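Local coordinates for IroE protein (Escherichia coli, PDB 2GZS), which hydrolyses the trilactone siderophore enterobactin and its C-glucosylated forms, preferring the iron-free compounds and tending to cut the ring just once to give linear trimers, at residues 20-23 against 24-27; 129-132 against 133-136; 152-155 against 156-160; 248-251 against 252-256. All coordinates share one frame; numbering follows the deposited sequence.

All four contacts are local, each within one continuous run of chain, and none touches another. Interaction 3 is buried in helix 150-161, which follows the nucleophile Ser149. Interaction 4 is partly buried and lies in helix 247-262, which starts at the active-site His247. Both are helical turns in which a serine hydroxyl and amide share one carbonyl, and aromatic rings reach toward the core. Interactions 1 and 2 lie farther out, and their centres are about 20 Å apart. Interaction 1 closes the link between strands 11-19 and 26-34 with one aspartate carboxylate, which takes hydroxyl and amide donors on one oxygen and an arginine on the other. Interaction 2, a surface contact, ends helix 117-132 with a lysine-glutamine bond.

Interaction 1 of 4, residues 20-23 against 24-27; sequences SVDG and TRHY
Asp22 joins Thr24 and Arg25 through its two carboxylate oxygens. OD1 of Asp22 takes the hydroxyl OG1 of Thr24 at 2.7 Å and the backbone N of Thr24 at 2.9 Å. The hydroxyl comes from above the carboxylate plane, and the amide on the anti side. OD2 of Asp22 uses its syn lone pair for NH1 of Arg25, in a salt bridge of 2.8 Å. That oxygen lies at the guanidinium edge, yet the two planes stand 83° apart. A third donor reaches OD1 of Asp22: the hydroxyl OG of Ser20, at 2.7 Å. This same OG accepts the backbone N-H of Arg25 at 3.1 Å and sits over the centre of one guanidinium face. Its chi1 of 60° places it between the backbone N and the carbonyl carbon of Ser20, where it can reach both OD1 of Asp22 and N of Arg25. A nearly straight bond from Ser20 N to Arg25 O, 2.9 Å, closes the backbone.

The frame is a type I beta turn from Ser20 to Gly23, within the loop between strands 11-19 and 26-34. Gly23 has a positive phi, which favours glycine. Farther out, Asp93 forms a salt bridge with NE of Arg25 and accepts a hydrogen bond from OH of Tyr27. The edge of the Tyr27 ring faces Ser20 N, with CE2 3.5 Å from it. Asp22 and Asp93 thus hold Arg25 at two of its nitrogens, which should limit rotation of the guanidinium. Three donors on OD1 and the arginine on OD2 would probably favour the ionised form of Asp22.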
# COMPACT_ATOMS: atom_id res chain seq x y z
N SER A 20 10.97 -11.30 10.05
CA SER A 20 11.86 -10.15 10.14
C SER A 20 13.33 -10.54 10.47
O SER A 20 13.52 -11.61 11.02
CB SER A 20 11.36 -9.19 11.23
OG SER A 20 11.30 -9.78 12.50
N VAL A 21 14.23 -9.58 10.14
CA VAL A 21 15.61 -9.93 10.58
C VAL A 21 15.79 -10.06 12.07
O VAL A 21 16.58 -10.89 12.64
CB VAL A 21 16.68 -8.97 10.04
CG1 VAL A 21 16.73 -9.14 8.52
CG2 VAL A 21 16.49 -7.54 10.41
N ASP A 22 15.00 -9.32 12.89
CA ASP A 22 15.17 -9.52 14.32
C ASP A 22 14.51 -10.76 14.86
O ASP A 22 14.66 -11.00 16.06
CB ASP A 22 14.75 -8.25 15.06
CG ASP A 22 13.26 -7.99 15.09
OD1 ASP A 22 12.44 -8.87 14.78
OD2 ASP A 22 12.91 -6.83 15.42
N GLY A 23 13.84 -11.52 13.98
CA GLY A 23 13.21 -12.76 14.39
C GLY A 23 11.93 -12.65 15.17
O GLY A 23 11.37 -13.64 15.68
N THR A 24 11.35 -11.47 15.37
CA THR A 24 10.23 -11.35 16.28
C THR A 24 8.91 -11.03 15.57
O THR A 24 7.88 -11.03 16.28
CB THR A 24 10.43 -10.20 17.27
OG1 THR A 24 10.42 -8.94 16.60
CG2 THR A 24 11.78 -10.36 18.00
N ARG A 25 8.95 -10.72 14.30
CA ARG A 25 7.73 -10.49 13.49
C ARG A 25 7.74 -11.52 12.36
O ARG A 25 8.73 -11.89 11.75
CB ARG A 25 7.68 -9.06 12.94
CG ARG A 25 7.47 -8.02 14.05
CD ARG A 25 7.61 -6.59 13.65
NE ARG A 25 8.80 -6.30 12.86
CZ ARG A 25 10.06 -6.24 13.41
NH1 ARG A 25 10.21 -6.43 14.73
NH2 ARG A 25 11.07 -5.98 12.59
N HIS A 26 6.53 -12.04 12.05
CA HIS A 26 6.40 -13.21 11.17
C HIS A 26 5.32 -12.90 10.13
O HIS A 26 4.19 -12.65 10.56
CB HIS A 26 6.02 -14.44 12.02
CG HIS A 26 7.02 -14.62 13.15
ND1 HIS A 26 8.30 -15.06 12.85
CD2 HIS A 26 6.97 -14.35 14.46
CE1 HIS A 26 8.98 -15.10 14.00
NE2 HIS A 26 8.20 -14.68 14.97
N TYR A 27 5.70 -12.88 8.87
CA TYR A 27 4.85 -12.40 7.77
C TYR A 27 4.15 -13.57 7.08
O TYR A 27 4.72 -14.64 6.92
CB TYR A 27 5.66 -11.57 6.73
CG TYR A 27 6.32 -10.41 7.47
CD1 TYR A 27 5.72 -9.18 7.62
CD2 TYR A 27 7.58 -10.62 8.04
CE1 TYR A 27 6.30 -8.10 8.30
CE2 TYR A 27 8.18 -9.57 8.74
CZ TYR A 27 7.56 -8.36 8.85
OH TYR A 27 8.15 -7.32 9.55
O HOH W 1 13.86 -6.77 11.98

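Interaction 2 of 4, residues 129-132 against 133-136; sequences APKV and EQGL
Gln134 folds back on Pro130 and Lys131 where helix 117-132 gives way to a type II beta turn, Glu133 to Leu136. Its CB lies 3.5 Å from the carbonyl O of Lys131. CG comes closer to the carbonyl O of Pro130, at 2.9 Å, a tight approach for a carbon. The torsion chi1 of -71° sets this CG anti to the carbonyl carbon of Gln134, back toward the helix end. Beyond CG the chain is extended, and CD lies 3.5 Å from NZ of Lys131. At the tip, OE1 of Gln134 accepts a hydrogen bond from NZ of Lys131 at 2.8 Å. The other tip atom, NE2 of Gln134, lies 3.3 Å from O of Pro130. Lys131 must curl to reach OE1, with bends at chi2 and chi3.

The backbone follows the same change of direction. Glu133 N still bonds Ala129 O as in a helix, while Gln134 N bonds Lys131 O one residue early, from above the carbonyl plane. Glu133 sends its carboxylate inward to Arg143, by a salt bridge, and to the hydroxyl of Tyr47. Val132 packs on strand 26-34, as does Leu136, whose CD1 lies 3.6 Å from O of Val132.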
# COMPACT_ATOMS: atom_id res chain seq x y z
N ALA A 129 9.25 -9.05 -2.49
CA ALA A 129 8.84 -8.75 -3.89
C ALA A 129 9.62 -9.65 -4.86
O ALA A 129 8.98 -10.24 -5.75
CB ALA A 129 8.98 -7.25 -4.16
N PRO A 130 10.94 -9.78 -4.77
CA PRO A 130 11.66 -10.61 -5.76
C PRO A 130 11.20 -12.05 -5.73
O PRO A 130 11.28 -12.73 -6.78
CB PRO A 130 13.13 -10.52 -5.34
CG PRO A 130 13.21 -9.20 -4.63
CD PRO A 130 11.90 -9.12 -3.87
N LYS A 131 10.79 -12.53 -4.58
CA LYS A 131 10.34 -13.90 -4.49
C LYS A 131 8.96 -14.01 -5.12
O LYS A 131 8.74 -14.91 -5.94
CB LYS A 131 10.36 -14.34 -3.02
CG LYS A 131 9.76 -15.70 -2.73
CD LYS A 131 10.29 -16.69 -3.75
CE LYS A 131 11.70 -17.17 -3.50
NZ LYS A 131 12.23 -18.05 -4.59
N VAL A 132 7.99 -13.16 -4.73
CA VAL A 132 6.64 -13.43 -5.22
C VAL A 132 6.52 -13.07 -6.71
O VAL A 132 5.58 -13.63 -7.34
CB VAL A 132 5.57 -12.71 -4.36
CG1 VAL A 132 5.70 -13.07 -2.88
CG2 VAL A 132 5.70 -11.22 -4.57
N GLU A 133 7.37 -12.25 -7.31
CA GLU A 133 7.31 -11.96 -8.73
C GLU A 133 7.99 -13.02 -9.60
O GLU A 133 7.82 -12.96 -10.84
CB GLU A 133 7.98 -10.58 -8.97
CG GLU A 133 7.03 -9.48 -8.44
CD GLU A 133 7.50 -8.09 -8.80
OE1 GLU A 133 8.31 -7.81 -9.74
OE2 GLU A 133 7.08 -7.10 -8.11
N GLN A 134 8.76 -13.94 -8.99
CA GLN A 134 9.40 -14.97 -9.81
C GLN A 134 8.35 -15.78 -10.51
O GLN A 134 7.32 -16.21 -10.05
CB GLN A 134 10.28 -15.85 -8.89
CG GLN A 134 11.52 -15.13 -8.39
CD GLN A 134 12.24 -16.01 -7.38
OE1 GLN A 134 11.96 -17.19 -7.29
NE2 GLN A 134 13.16 -15.40 -6.64
N GLY A 135 8.64 -16.04 -11.79
CA GLY A 135 7.67 -16.88 -12.49
C GLY A 135 6.46 -16.13 -13.00
O GLY A 135 5.54 -16.77 -13.58
N LEU A 136 6.41 -14.81 -12.83
CA LEU A 136 5.26 -14.06 -13.36
C LEU A 136 5.70 -12.99 -14.34
O LEU A 136 6.76 -12.36 -14.25
CB LEU A 136 4.47 -13.36 -12.22
CG LEU A 136 3.82 -14.27 -11.19
CD1 LEU A 136 3.20 -13.44 -10.07
CD2 LEU A 136 2.80 -15.17 -11.86
O HOH W 2 6.97 -16.71 -7.12

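Interaction 3 of 4, residues 152-155 against 156-160; sequences GLFV and LDSWL
Leu156 meets Gly152 through backbone and side chain near the start of helix 150-161. Its N donates to Gly152 O at 3.2 Å, and its CG lies 3.6 Å from the same oxygen. Asp157 comes next. Its N bonds Leu153 O at 2.9 Å, nearly straight, and its CB rests near that carbonyl. The carboxylate turns away to Arg121, Arg185 and Ser117, so its charge is met by two arginines.

Ser158 carries the side-chain contact. Its N and its OG each lie 2.9 Å from the carbonyl O of Phe154, and they arrive from opposite faces of the carbonyl plane. With chi1 at -66°, OG stays beside its own backbone N and points back along the helix. This also puts it over one face of the Phe154 ring, 3.2 Å above the plane and offset toward the rim, with CE2 the nearest ring atom. Trp159 N then bonds Val155 O at 2.8 Å, while its indole leads away from the first segment.

The helix belongs to the beta-alpha-beta unit of strands 143-148 and 167-171 in this alpha/beta-hydrolase fold. It begins just after the active-site Ser149, at the nucleophile elbow. Ser158 OG also bonds Arg121, the arginine that pairs with Asp157. The buried hydroxyl therefore has polar partners on the helix and on Arg121, and its two bonds should restrain its rotation beside the phenyl face.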
# COMPACT_ATOMS: atom_id res chain seq x y z
N GLY A 152 -0.66 4.09 5.57
CA GLY A 152 -0.57 5.26 4.71
C GLY A 152 0.70 6.06 4.97
O GLY A 152 1.30 6.63 4.03
N LEU A 153 1.14 6.08 6.25
CA LEU A 153 2.43 6.70 6.54
C LEU A 153 3.59 5.95 5.85
O LEU A 153 4.50 6.60 5.29
CB LEU A 153 2.77 6.72 8.06
CG LEU A 153 1.67 7.46 8.85
CD1 LEU A 153 2.04 7.40 10.34
CD2 LEU A 153 1.55 8.91 8.36
N PHE A 154 3.49 4.63 5.91
CA PHE A 154 4.53 3.81 5.28
C PHE A 154 4.60 4.13 3.79
O PHE A 154 5.69 4.20 3.21
CB PHE A 154 4.24 2.31 5.46
CG PHE A 154 5.35 1.49 4.82
CD1 PHE A 154 6.59 1.34 5.43
CD2 PHE A 154 5.13 0.88 3.58
CE1 PHE A 154 7.60 0.63 4.78
CE2 PHE A 154 6.14 0.17 2.91
CZ PHE A 154 7.35 0.04 3.55
N VAL A 155 3.42 4.31 3.15
CA VAL A 155 3.47 4.62 1.70
C VAL A 155 4.14 5.93 1.40
O VAL A 155 4.94 6.09 0.48
CB VAL A 155 2.05 4.60 1.13
CG1 VAL A 155 1.97 5.06 -0.33
CG2 VAL A 155 1.48 3.19 1.21
N LEU A 156 3.86 6.98 2.21
CA LEU A 156 4.55 8.29 2.04
C LEU A 156 6.06 8.15 2.25
O LEU A 156 6.85 8.67 1.45
CB LEU A 156 4.00 9.34 3.00
CG LEU A 156 2.55 9.78 2.77
CD1 LEU A 156 2.10 10.77 3.86
CD2 LEU A 156 2.37 10.36 1.38
N ASP A 157 6.44 7.44 3.29
CA ASP A 157 7.84 7.18 3.62
C ASP A 157 8.53 6.50 2.43
O ASP A 157 9.70 6.81 2.08
CB ASP A 157 7.94 6.39 4.92
CG ASP A 157 9.36 6.19 5.43
OD1 ASP A 157 10.01 7.26 5.67
OD2 ASP A 157 9.89 5.08 5.61
N SER A 158 7.79 5.59 1.79
CA SER A 158 8.36 4.82 0.67
C SER A 158 8.37 5.69 -0.58
O SER A 158 9.34 5.62 -1.37
CB SER A 158 7.44 3.61 0.42
OG SER A 158 7.48 2.74 1.53
N TRP A 159 7.36 6.53 -0.81
CA TRP A 159 7.41 7.45 -1.96
C TRP A 159 8.65 8.33 -1.87
O TRP A 159 9.34 8.68 -2.83
CB TRP A 159 6.13 8.34 -1.94
CG TRP A 159 6.08 9.29 -3.11
CD1 TRP A 159 5.61 9.04 -4.39
CD2 TRP A 159 6.52 10.65 -3.15
NE1 TRP A 159 5.74 10.15 -5.17
CE2 TRP A 159 6.31 11.18 -4.42
CE3 TRP A 159 7.09 11.47 -2.17
CZ2 TRP A 159 6.62 12.49 -4.78
CZ3 TRP A 159 7.41 12.77 -2.51
CH2 TRP A 159 7.18 13.28 -3.78
N LEU A 160 9.05 8.71 -0.65
CA LEU A 160 10.26 9.54 -0.43
C LEU A 160 11.53 8.76 -0.70
O LEU A 160 12.51 9.36 -1.15
CB LEU A 160 10.33 10.07 1.02
CG LEU A 160 9.37 11.22 1.30
CD1 LEU A 160 9.22 11.42 2.82
CD2 LEU A 160 9.89 12.48 0.59

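Interaction 4 of 4, residues 248-251 against 252-256; sequences GPMF and NASFR
The side chains of Phe251 and Phe255 cross obliquely, one helical turn apart, with CD2 of Phe251 4.1 Å from CD2 of Phe255. At the edge of the Phe255 ring, near its plane, lies the carbonyl O of Phe251, 3.4 Å from CD2 of Phe255. Over the centre of one face of that ring sits CG of Arg256. The contact lies in helix 247-262 of the alpha/beta-hydrolase fold, which starts at the active-site His247. Phe251 sets its CG anti to the backbone N (chi1 -175°), and its ring meets Trp146 and His148 edge-to-face. Helix 51-57 touches both phenylalanines through Arg57. The chi1 of Phe255, 98°, lies off the usual staggered values and brings its CD2 near the Phe251 carbonyl.

Another side of the helix carries Met250, modelled as selenomethionine. Its chain bends at chi2, and CE comes 3.9 Å from CB of Ser254.

The turns themselves are regular. Asn252 N bonds Gly248 O, Ala253 N bonds Pro249 O at 2.8 Å, and Phe255 N bonds Phe251 O. Ala253 keeps its CB close to Pro249 O. Ser254 adds a side-chain bond to its backbone one, and its hydroxyl also meets Trp146 in a weak hydrogen bond. Opposite faces of the Met250 carbonyl plane receive Ser254 N, 2.9 Å from Met250 O, and Ser254 OG, 3.0 Å from it.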
# COMPACT_ATOMS: atom_id res chain seq x y z
N GLY A 248 -13.80 1.67 8.84
CA GLY A 248 -13.99 0.37 8.14
C GLY A 248 -14.36 0.62 6.68
O GLY A 248 -13.72 0.10 5.73
N PRO A 249 -15.38 1.39 6.40
CA PRO A 249 -15.71 1.71 5.01
C PRO A 249 -14.56 2.37 4.34
O PRO A 249 -14.34 2.17 3.15
CB PRO A 249 -16.94 2.65 5.16
CG PRO A 249 -17.57 2.16 6.42
CD PRO A 249 -16.39 1.85 7.35
N MSE A 250 -13.74 3.26 4.93
CA MSE A 250 -12.61 3.83 4.25
C MSE A 250 -11.49 2.83 3.95
O MSE A 250 -10.88 2.99 2.89
CB MSE A 250 -12.04 4.93 5.21
CG MSE A 250 -10.82 5.57 4.57
SE MSE A 250 -11.27 6.58 2.96
CE MSE A 250 -9.47 6.93 2.60
N PHE A 251 -11.23 1.93 4.87
CA PHE A 251 -10.24 0.86 4.59
C PHE A 251 -10.65 0.16 3.29
O PHE A 251 -9.83 -0.04 2.41
CB PHE A 251 -10.14 -0.10 5.78
CG PHE A 251 -9.06 -1.18 5.63
CD1 PHE A 251 -7.85 -0.96 6.27
CD2 PHE A 251 -9.28 -2.34 4.90
CE1 PHE A 251 -6.85 -1.93 6.12
CE2 PHE A 251 -8.29 -3.27 4.76
CZ PHE A 251 -7.06 -3.12 5.39
N ASN A 252 -11.94 -0.19 3.27
CA ASN A 252 -12.48 -0.91 2.10
C ASN A 252 -12.39 -0.07 0.86
O ASN A 252 -11.93 -0.48 -0.21
CB ASN A 252 -13.98 -1.19 2.32
CG ASN A 252 -14.23 -2.36 3.23
OD1 ASN A 252 -13.26 -3.05 3.56
ND2 ASN A 252 -15.48 -2.54 3.63
N ALA A 253 -12.92 1.17 0.90
CA ALA A 253 -12.95 2.02 -0.27
C ALA A 253 -11.59 2.26 -0.87
O ALA A 253 -11.38 2.27 -2.10
CB ALA A 253 -13.58 3.39 0.09
N SER A 254 -10.63 2.55 0.00
CA SER A 254 -9.31 2.95 -0.51
C SER A 254 -8.59 1.69 -1.09
O SER A 254 -8.01 1.90 -2.16
CB SER A 254 -8.54 3.65 0.62
OG SER A 254 -8.17 2.77 1.65
N PHE A 255 -8.70 0.55 -0.43
CA PHE A 255 -7.95 -0.58 -1.06
C PHE A 255 -8.67 -0.97 -2.35
O PHE A 255 -8.01 -1.32 -3.33
CB PHE A 255 -7.79 -1.72 -0.07
CG PHE A 255 -8.70 -2.91 -0.09
CD1 PHE A 255 -8.62 -3.93 -1.09
CD2 PHE A 255 -9.67 -3.10 0.88
CE1 PHE A 255 -9.47 -5.02 -1.08
CE2 PHE A 255 -10.54 -4.17 0.86
CZ PHE A 255 -10.45 -5.16 -0.12
N ARG A 256 -10.00 -0.98 -2.34
CA ARG A 256 -10.67 -1.45 -3.58
C ARG A 256 -10.48 -0.46 -4.67
O ARG A 256 -10.24 -0.80 -5.84
CB ARG A 256 -12.15 -1.68 -3.23
CG ARG A 256 -12.36 -2.88 -2.34
CD ARG A 256 -13.88 -3.00 -2.08
NE ARG A 256 -14.07 -3.78 -0.86
CZ ARG A 256 -14.74 -4.92 -0.85
NH1 ARG A 256 -15.23 -5.31 -2.02
NH2 ARG A 256 -14.85 -5.54 0.32